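PDB 3I4P: transcriptional regulator, AsnC family, which probably binds specific DNA sequences through a winged helix-turn-helix domain to regulate transcription, and carries a calcium-binding Lrp/AsnC-type ligand domain. Local coordinates for residues K7-L12 with Q39-D44; E84-F89 with V93-M98; D2-K7 with V27-T32. All coordinates share one frame; numbering follows the deposited sequence.

Contact 1 of 3, residues K7-L12 with Q39-D44; sequences KILRIL and QKMEED
Met41, a selenomethionine in this crystal, reaches from helix 31-43 of the winged helix-turn-helix domain onto Ile8 and Leu9 of helix 3-12. It supplies the whole of the 39-44 side of the contact, bridging two helices whose nearest CA atoms, those of Leu9 and Met41, stay 9.2 Å apart. The chain runs out extended through chi2 (-171°) and then bends at chi3 (-70°), which swings the terminal methyl off the line of the chain and over to Ile8. Leu9 takes the selenium in the fork of its isobutyl group: CG, CD1 and CD2 of Leu9 all lie 3.7 Å from SE of Met41, while Leu9 CD2 also comes within 4.0 Å of Met41 CE. All three residues are buried, and the contact is purely apolar. Ile47 of strand 47-54 lies against both Leu9 and Met41, and Leu9 also packs on Leu54 of the second subunit. At Ile8 the touching branch is the CG2 methyl, set anti to the backbone N, 3.9 Å from Met41 CE.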
# COMPACT_ATOMS: atom_id res chain seq x y z
N LYS A 7 -18.81 -27.61 -30.92
CA LYS A 7 -19.55 -26.78 -31.88
C LYS A 7 -20.97 -26.52 -31.38
O LYS A 7 -21.46 -25.41 -31.48
CB LYS A 7 -19.66 -27.46 -33.25
CG LYS A 7 -18.41 -27.43 -34.11
CD LYS A 7 -18.48 -28.50 -35.21
CE LYS A 7 -17.91 -28.04 -36.55
NZ LYS A 7 -19.02 -27.75 -37.54
N ILE A 8 -21.62 -27.54 -30.82
CA ILE A 8 -22.96 -27.40 -30.22
C ILE A 8 -22.96 -26.40 -29.06
O ILE A 8 -23.75 -25.46 -29.05
CB ILE A 8 -23.57 -28.79 -29.79
CG1 ILE A 8 -23.83 -29.67 -31.03
CG2 ILE A 8 -24.88 -28.59 -28.98
CD1 ILE A 8 -24.12 -31.17 -30.72
N LEU A 9 -22.05 -26.59 -28.11
CA LEU A 9 -21.91 -25.71 -26.94
C LEU A 9 -21.56 -24.27 -27.29
O LEU A 9 -22.01 -23.33 -26.62
CB LEU A 9 -20.86 -26.27 -25.96
CG LEU A 9 -21.22 -27.60 -25.29
CD1 LEU A 9 -20.03 -28.12 -24.46
CD2 LEU A 9 -22.52 -27.50 -24.49
N ARG A 10 -20.78 -24.08 -28.33
CA ARG A 10 -20.39 -22.73 -28.74
C ARG A 10 -21.60 -21.89 -29.16
O ARG A 10 -21.67 -20.67 -28.88
CB ARG A 10 -19.37 -22.82 -29.85
CG ARG A 10 -18.87 -21.52 -30.43
CD ARG A 10 -17.54 -21.85 -31.25
NE ARG A 10 -16.40 -22.04 -30.33
CZ ARG A 10 -15.43 -22.95 -30.43
NH1 ARG A 10 -15.41 -23.85 -31.43
NH2 ARG A 10 -14.45 -22.96 -29.51
N ILE A 11 -22.56 -22.55 -29.81
CA ILE A 11 -23.79 -21.89 -30.20
C ILE A 11 -24.72 -21.76 -28.98
O ILE A 11 -25.28 -20.70 -28.74
CB ILE A 11 -24.49 -22.62 -31.35
CG1 ILE A 11 -23.56 -22.66 -32.58
CG2 ILE A 11 -25.85 -21.94 -31.67
CD1 ILE A 11 -23.99 -23.61 -33.68
N LEU A 12 -24.85 -22.83 -28.19
CA LEU A 12 -25.79 -22.84 -27.05
C LEU A 12 -25.46 -21.72 -26.04
O LEU A 12 -26.35 -21.05 -25.57
CB LEU A 12 -25.87 -24.23 -26.38
CG LEU A 12 -26.64 -25.32 -27.15
CD1 LEU A 12 -26.66 -26.60 -26.35
CD2 LEU A 12 -28.08 -24.90 -27.48
N GLN A 39 -28.87 -33.79 -24.98
CA GLN A 39 -29.44 -34.53 -23.84
C GLN A 39 -28.36 -35.10 -22.92
O GLN A 39 -28.45 -35.00 -21.69
CB GLN A 39 -30.34 -35.66 -24.34
CG GLN A 39 -30.90 -36.56 -23.22
CD GLN A 39 -32.02 -37.46 -23.68
OE1 GLN A 39 -33.17 -37.28 -23.28
NE2 GLN A 39 -31.70 -38.44 -24.51
N LYS A 40 -27.34 -35.72 -23.52
CA LYS A 40 -26.21 -36.32 -22.78
C LYS A 40 -25.49 -35.23 -21.95
O LYS A 40 -25.14 -35.44 -20.80
CB LYS A 40 -25.21 -36.97 -23.76
CG LYS A 40 -24.64 -38.37 -23.37
CD LYS A 40 -23.35 -38.33 -22.51
CE LYS A 40 -22.64 -39.70 -22.44
N MSE A 41 -25.28 -34.07 -22.57
CA MSE A 41 -24.58 -32.96 -21.94
C MSE A 41 -25.37 -32.32 -20.82
O MSE A 41 -24.77 -31.88 -19.83
CB MSE A 41 -24.13 -31.92 -22.98
CG MSE A 41 -22.90 -32.41 -23.75
SE MSE A 41 -22.07 -31.13 -24.90
CE MSE A 41 -23.39 -30.98 -26.26
N GLU A 42 -26.70 -32.31 -20.95
CA GLU A 42 -27.60 -31.89 -19.87
C GLU A 42 -27.57 -32.88 -18.69
O GLU A 42 -27.38 -32.46 -17.53
CB GLU A 42 -29.04 -31.76 -20.38
CG GLU A 42 -29.23 -30.69 -21.43
CD GLU A 42 -30.62 -30.67 -22.03
OE1 GLU A 42 -31.46 -31.59 -21.78
OE2 GLU A 42 -30.87 -29.70 -22.79
N GLU A 43 -27.78 -34.17 -18.99
CA GLU A 43 -27.71 -35.27 -18.00
C GLU A 43 -26.38 -35.28 -17.23
O GLU A 43 -26.38 -35.40 -16.01
CB GLU A 43 -27.91 -36.63 -18.68
CG GLU A 43 -29.37 -36.93 -19.01
CD GLU A 43 -29.54 -38.11 -19.98
OE1 GLU A 43 -28.51 -38.74 -20.37
OE2 GLU A 43 -30.71 -38.40 -20.34
N ASP A 44 -25.28 -35.14 -17.96
CA ASP A 44 -23.94 -35.07 -17.37
C ASP A 44 -23.66 -33.75 -16.64
O ASP A 44 -22.67 -33.65 -15.93
CB ASP A 44 -22.85 -35.27 -18.44
CG ASP A 44 -22.91 -36.63 -19.10
OD1 ASP A 44 -23.74 -37.48 -18.69
OD2 ASP A 44 -22.13 -36.83 -20.07

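Contact 2 of 3, residues E84-F89 with V93-M98; sequences EVVSEF and VEFYRM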
# COMPACT_ATOMS: atom_id res chain seq x y z
N GLU A 84 -22.75 -18.25 3.44
CA GLU A 84 -24.19 -18.46 3.24
C GLU A 84 -25.01 -17.14 3.35
O GLU A 84 -25.96 -16.95 2.56
CB GLU A 84 -24.77 -19.50 4.21
CG GLU A 84 -24.48 -20.95 3.84
N VAL A 85 -24.67 -16.25 4.29
CA VAL A 85 -25.47 -15.03 4.47
C VAL A 85 -25.12 -13.98 3.41
O VAL A 85 -26.01 -13.28 2.94
CB VAL A 85 -25.42 -14.40 5.91
CG1 VAL A 85 -25.60 -15.47 7.02
CG2 VAL A 85 -24.19 -13.57 6.10
N VAL A 86 -23.85 -13.88 3.03
CA VAL A 86 -23.51 -13.00 1.89
C VAL A 86 -24.16 -13.51 0.59
O VAL A 86 -24.70 -12.71 -0.19
CB VAL A 86 -21.99 -12.77 1.74
CG1 VAL A 86 -21.74 -11.80 0.59
CG2 VAL A 86 -21.43 -12.20 3.05
N SER A 87 -24.19 -14.83 0.41
CA SER A 87 -24.79 -15.45 -0.79
C SER A 87 -26.28 -15.20 -0.94
O SER A 87 -26.78 -15.20 -2.06
CB SER A 87 -24.54 -16.96 -0.82
OG SER A 87 -23.20 -17.21 -1.15
N GLU A 88 -26.99 -14.97 0.16
CA GLU A 88 -28.43 -14.79 0.07
C GLU A 88 -28.78 -13.43 -0.57
O GLU A 88 -29.87 -13.29 -1.10
CB GLU A 88 -29.14 -14.95 1.44
CG GLU A 88 -29.29 -16.41 1.95
CD GLU A 88 -29.51 -16.51 3.51
OE1 GLU A 88 -30.25 -15.66 4.07
OE2 GLU A 88 -28.92 -17.41 4.17
N PHE A 89 -27.87 -12.45 -0.52
CA PHE A 89 -28.22 -11.12 -1.02
C PHE A 89 -28.35 -11.21 -2.51
O PHE A 89 -27.41 -11.67 -3.20
CB PHE A 89 -27.18 -10.04 -0.65
CG PHE A 89 -27.18 -9.66 0.80
CD1 PHE A 89 -28.06 -8.68 1.28
CD2 PHE A 89 -26.31 -10.28 1.70
CE1 PHE A 89 -28.07 -8.34 2.62
CE2 PHE A 89 -26.32 -9.95 3.05
CZ PHE A 89 -27.21 -8.98 3.52
N VAL A 93 -23.85 -10.72 -6.97
CA VAL A 93 -24.06 -11.56 -8.13
C VAL A 93 -22.88 -12.51 -8.33
O VAL A 93 -23.01 -13.56 -9.01
CB VAL A 93 -24.45 -10.74 -9.38
CG1 VAL A 93 -25.89 -10.17 -9.22
CG2 VAL A 93 -23.44 -9.70 -9.69
N GLU A 94 -21.75 -12.18 -7.71
CA GLU A 94 -20.56 -13.02 -7.78
C GLU A 94 -19.85 -12.88 -6.48
O GLU A 94 -19.83 -11.81 -5.91
CB GLU A 94 -19.63 -12.63 -8.95
CG GLU A 94 -20.24 -12.80 -10.28
CD GLU A 94 -19.34 -12.32 -11.46
OE1 GLU A 94 -18.11 -12.46 -11.37
OE2 GLU A 94 -19.92 -11.84 -12.46
N PHE A 95 -19.24 -13.96 -6.03
CA PHE A 95 -18.68 -14.03 -4.68
C PHE A 95 -17.57 -15.06 -4.69
O PHE A 95 -17.81 -16.25 -4.99
CB PHE A 95 -19.81 -14.43 -3.72
CG PHE A 95 -19.43 -14.54 -2.27
CD1 PHE A 95 -18.33 -13.89 -1.72
CD2 PHE A 95 -20.25 -15.25 -1.42
CE1 PHE A 95 -18.05 -13.98 -0.35
CE2 PHE A 95 -19.95 -15.36 -0.05
CZ PHE A 95 -18.86 -14.71 0.48
N TYR A 96 -16.36 -14.60 -4.38
CA TYR A 96 -15.17 -15.43 -4.43
C TYR A 96 -14.38 -15.35 -3.18
O TYR A 96 -14.18 -14.26 -2.60
CB TYR A 96 -14.21 -15.01 -5.58
CG TYR A 96 -14.82 -15.13 -6.93
CD1 TYR A 96 -14.69 -16.29 -7.68
CD2 TYR A 96 -15.58 -14.10 -7.44
CE1 TYR A 96 -15.27 -16.39 -8.90
CE2 TYR A 96 -16.20 -14.21 -8.65
CZ TYR A 96 -16.05 -15.34 -9.38
OH TYR A 96 -16.68 -15.41 -10.59
N ARG A 97 -13.87 -16.51 -2.79
CA ARG A 97 -12.88 -16.60 -1.76
C ARG A 97 -11.56 -16.45 -2.49
O ARG A 97 -11.29 -17.20 -3.42
CB ARG A 97 -12.98 -17.94 -1.01
CG ARG A 97 -11.92 -18.10 0.04
CD ARG A 97 -12.30 -19.17 1.09
NE ARG A 97 -12.47 -20.46 0.42
CZ ARG A 97 -11.49 -21.29 0.10
NH1 ARG A 97 -10.23 -21.00 0.41
NH2 ARG A 97 -11.77 -22.43 -0.52
N MSE A 98 -10.79 -15.43 -2.12
CA MSE A 98 -9.58 -15.09 -2.83
C MSE A 98 -8.34 -15.52 -2.07
O MSE A 98 -8.38 -15.82 -0.86
CB MSE A 98 -9.49 -13.59 -3.06
CG MSE A 98 -10.63 -12.96 -3.86
SE MSE A 98 -10.69 -13.51 -5.69
CE MSE A 98 -9.08 -12.89 -6.45
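Phe95 of strand 93-98 lays its ring against Val86 and Ser87, in the last turns of the helix that precedes the strand. The two elements belong to the Lrp/AsnC ligand-binding domain, where helices pack on an antiparallel sheet as in other dimeric alpha-beta barrels.

The tight part is Val86 on the ring. Its CG1 stands over one face, 4.1 Å from the Phe95 ring centroid and only 14° off the ring normal, a CH-pi contact. Val86 CB comes closer to the rim, 3.8 Å from Phe95 CE2. With CG of Phe95 anti to the backbone N (chi1 -179°), the ring stands out from the strand toward the helix, and the two side chains meet at about a right angle. Leu106 of the adjoining strand touches both residues, and Phe82 and Ser83 also pack on Phe95 from the helix.

The looser side lies at the ring edge. Ser87, partly exposed, sets its OG near the ring plane, 3.6 Å from Phe95 CD2; the hydroxyl is hydrogen-bonded to the carbonyl O of Ser83, one turn back along the helix. Beyond it the second subunit comes in, with its Ile141 packing on Ser87 and its Lys142 NZ hydrogen-bonded to Ser87 O. The sheet itself also continues across that interface, since residues 94-98 pair antiparallel with a strand of the second subunit.

The chemistry is therefore dispersion and CH-pi packing rather than polar bonding between the segments: an aromatic face helps to seat the helix on the sheet, while the one hydroxyl at the ring edge has its hydrogen bond within its own helix.

Contact 3 of 3, residues D2-K7 with V27-T32; sequences DRLDRK and VGLSTT
The side chain of Lys7 leaves helix 3-12 with CG anti to its carbonyl carbon (chi1 -76°) and then bends at chi3 and chi4, which carries NZ back toward the turn at 27-32. There it lies 3.6 Å from Val27 O, a loose polar approach and not a hydrogen bond. Nearer the backbone, Lys7 CB touches Val27 CG1 at 3.9 Å, and the same methyl lies against the C and O of Lys7, so Val27 packs on the helix backbone as well as on a side chain.

One turn earlier, Leu4 extends its two methyls into the same turn. CD2 comes 3.4 Å from Val27 O, while CD1 meets Leu29 CD1 at 3.7 Å; the second methyl of Leu29 lies 3.8 Å from Leu4 CD2, so the two forked ends meet methyl to methyl, slanting across each other.

Between Val27 and Leu29, Gly28 ends helix 20-27 in a Schellman motif, its positive phi (79°) turning the chain so that both neighbours face helix 3-12. The start of that helix is fixed separately by a capping box: Asp5 N donates to Asp2 OD1 at 3.1 Å, and Asp2 N returns a bond to Asp5 OD2. Arg37 forms salt bridges with both aspartates.

Residues 27-32 contain the turn of the helix-turn-helix, linking helix 20-27 to helix 31-43, by family analogy the recognition helix. Helix 3-12 lies against this turn, with Val27 also packing on Ile8 and Ile11, and Leu4 and Leu29 on Arg37 of helix 31-43.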
# COMPACT_ATOMS: atom_id res chain seq x y z
N ASP A 2 -16.30 -34.37 -27.43
CA ASP A 2 -15.59 -34.29 -28.71
C ASP A 2 -15.84 -32.94 -29.41
O ASP A 2 -16.50 -32.05 -28.84
CB ASP A 2 -15.89 -35.52 -29.60
CG ASP A 2 -17.31 -35.53 -30.16
OD1 ASP A 2 -17.99 -34.49 -30.19
OD2 ASP A 2 -17.76 -36.61 -30.60
N ARG A 3 -15.31 -32.79 -30.62
CA ARG A 3 -15.31 -31.51 -31.31
C ARG A 3 -16.69 -31.09 -31.78
O ARG A 3 -16.97 -29.90 -31.90
CB ARG A 3 -14.35 -31.52 -32.49
CG ARG A 3 -12.92 -31.64 -32.07
CD ARG A 3 -11.97 -31.48 -33.25
NE ARG A 3 -10.59 -31.22 -32.82
N LEU A 4 -17.54 -32.06 -32.08
CA LEU A 4 -18.92 -31.77 -32.43
C LEU A 4 -19.72 -31.26 -31.23
O LEU A 4 -20.60 -30.45 -31.39
CB LEU A 4 -19.60 -32.98 -33.08
CG LEU A 4 -19.57 -32.93 -34.61
CD1 LEU A 4 -19.87 -34.29 -35.18
CD2 LEU A 4 -20.61 -31.88 -35.05
N ASP A 5 -19.42 -31.78 -30.04
CA ASP A 5 -20.03 -31.30 -28.79
C ASP A 5 -19.62 -29.86 -28.56
O ASP A 5 -20.44 -29.03 -28.18
CB ASP A 5 -19.59 -32.16 -27.60
CG ASP A 5 -20.21 -33.56 -27.63
OD1 ASP A 5 -21.41 -33.67 -27.92
OD2 ASP A 5 -19.50 -34.55 -27.34
N ARG A 6 -18.36 -29.56 -28.82
CA ARG A 6 -17.87 -28.19 -28.71
C ARG A 6 -18.60 -27.21 -29.65
O ARG A 6 -18.97 -26.09 -29.21
CB ARG A 6 -16.37 -28.14 -28.94
CG ARG A 6 -15.78 -26.75 -28.71
CD ARG A 6 -14.40 -26.65 -29.29
NE ARG A 6 -13.39 -26.95 -28.31
CZ ARG A 6 -12.20 -27.49 -28.58
NH1 ARG A 6 -11.87 -27.85 -29.82
NH2 ARG A 6 -11.36 -27.70 -27.57
N LYS A 7 -18.81 -27.61 -30.92
CA LYS A 7 -19.55 -26.78 -31.88
C LYS A 7 -20.97 -26.52 -31.38
O LYS A 7 -21.46 -25.41 -31.48
CB LYS A 7 -19.66 -27.46 -33.25
CG LYS A 7 -18.41 -27.43 -34.11
CD LYS A 7 -18.48 -28.50 -35.21
CE LYS A 7 -17.91 -28.04 -36.55
NZ LYS A 7 -19.02 -27.75 -37.54
N VAL A 27 -24.42 -27.02 -37.11
CA VAL A 27 -23.25 -27.83 -36.74
C VAL A 27 -22.91 -29.01 -37.69
O VAL A 27 -22.01 -29.79 -37.38
CB VAL A 27 -23.34 -28.39 -35.29
CG1 VAL A 27 -23.42 -27.24 -34.24
CG2 VAL A 27 -24.48 -29.38 -35.15
N GLY A 28 -23.62 -29.15 -38.82
CA GLY A 28 -23.32 -30.22 -39.80
C GLY A 28 -23.87 -31.59 -39.42
O GLY A 28 -23.33 -32.60 -39.83
N LEU A 29 -24.95 -31.61 -38.65
CA LEU A 29 -25.52 -32.84 -38.08
C LEU A 29 -27.00 -33.02 -38.47
O LEU A 29 -27.72 -32.03 -38.70
CB LEU A 29 -25.41 -32.78 -36.56
CG LEU A 29 -24.58 -33.76 -35.73
CD1 LEU A 29 -23.36 -34.35 -36.44
CD2 LEU A 29 -24.20 -33.10 -34.40
N SER A 30 -27.44 -34.28 -38.56
CA SER A 30 -28.87 -34.57 -38.58
C SER A 30 -29.47 -34.26 -37.19
O SER A 30 -28.75 -34.14 -36.18
CB SER A 30 -29.18 -36.00 -39.07
OG SER A 30 -28.76 -37.01 -38.18
N THR A 31 -30.79 -34.12 -37.15
CA THR A 31 -31.46 -33.60 -35.96
C THR A 31 -31.35 -34.54 -34.74
O THR A 31 -30.99 -34.11 -33.67
CB THR A 31 -32.93 -33.26 -36.29
OG1 THR A 31 -32.93 -32.25 -37.31
CG2 THR A 31 -33.70 -32.77 -35.03
N THR A 32 -31.66 -35.83 -34.92
CA THR A 32 -31.68 -36.75 -33.78
C THR A 32 -30.33 -36.85 -33.08
O THR A 32 -30.28 -36.68 -31.87
CB THR A 32 -32.21 -38.14 -34.17
OG1 THR A 32 -33.53 -37.97 -34.69
CG2 THR A 32 -32.24 -39.10 -32.96

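Contacts 1 and 3 belong to the DNA-binding domain and share helix 3-12, which contact 1 fastens to the far part of helix 31-43 and contact 3 to the turn leading into it. They touch directly, as Ile11 CD1 and Val27 CG1 lie 3.7 Å apart. Contact 1 is buried and apolar; contact 3 is partly buried, mixing leucine and valine packing with a lysine ammonium and a glycine turn nearer the surface. Contact 2 lies in the ligand-binding domain, about 28 Å between centres from contact 1, and joins helix to sheet through an aromatic ring. Contacts 1 and 2 both reach the second subunit.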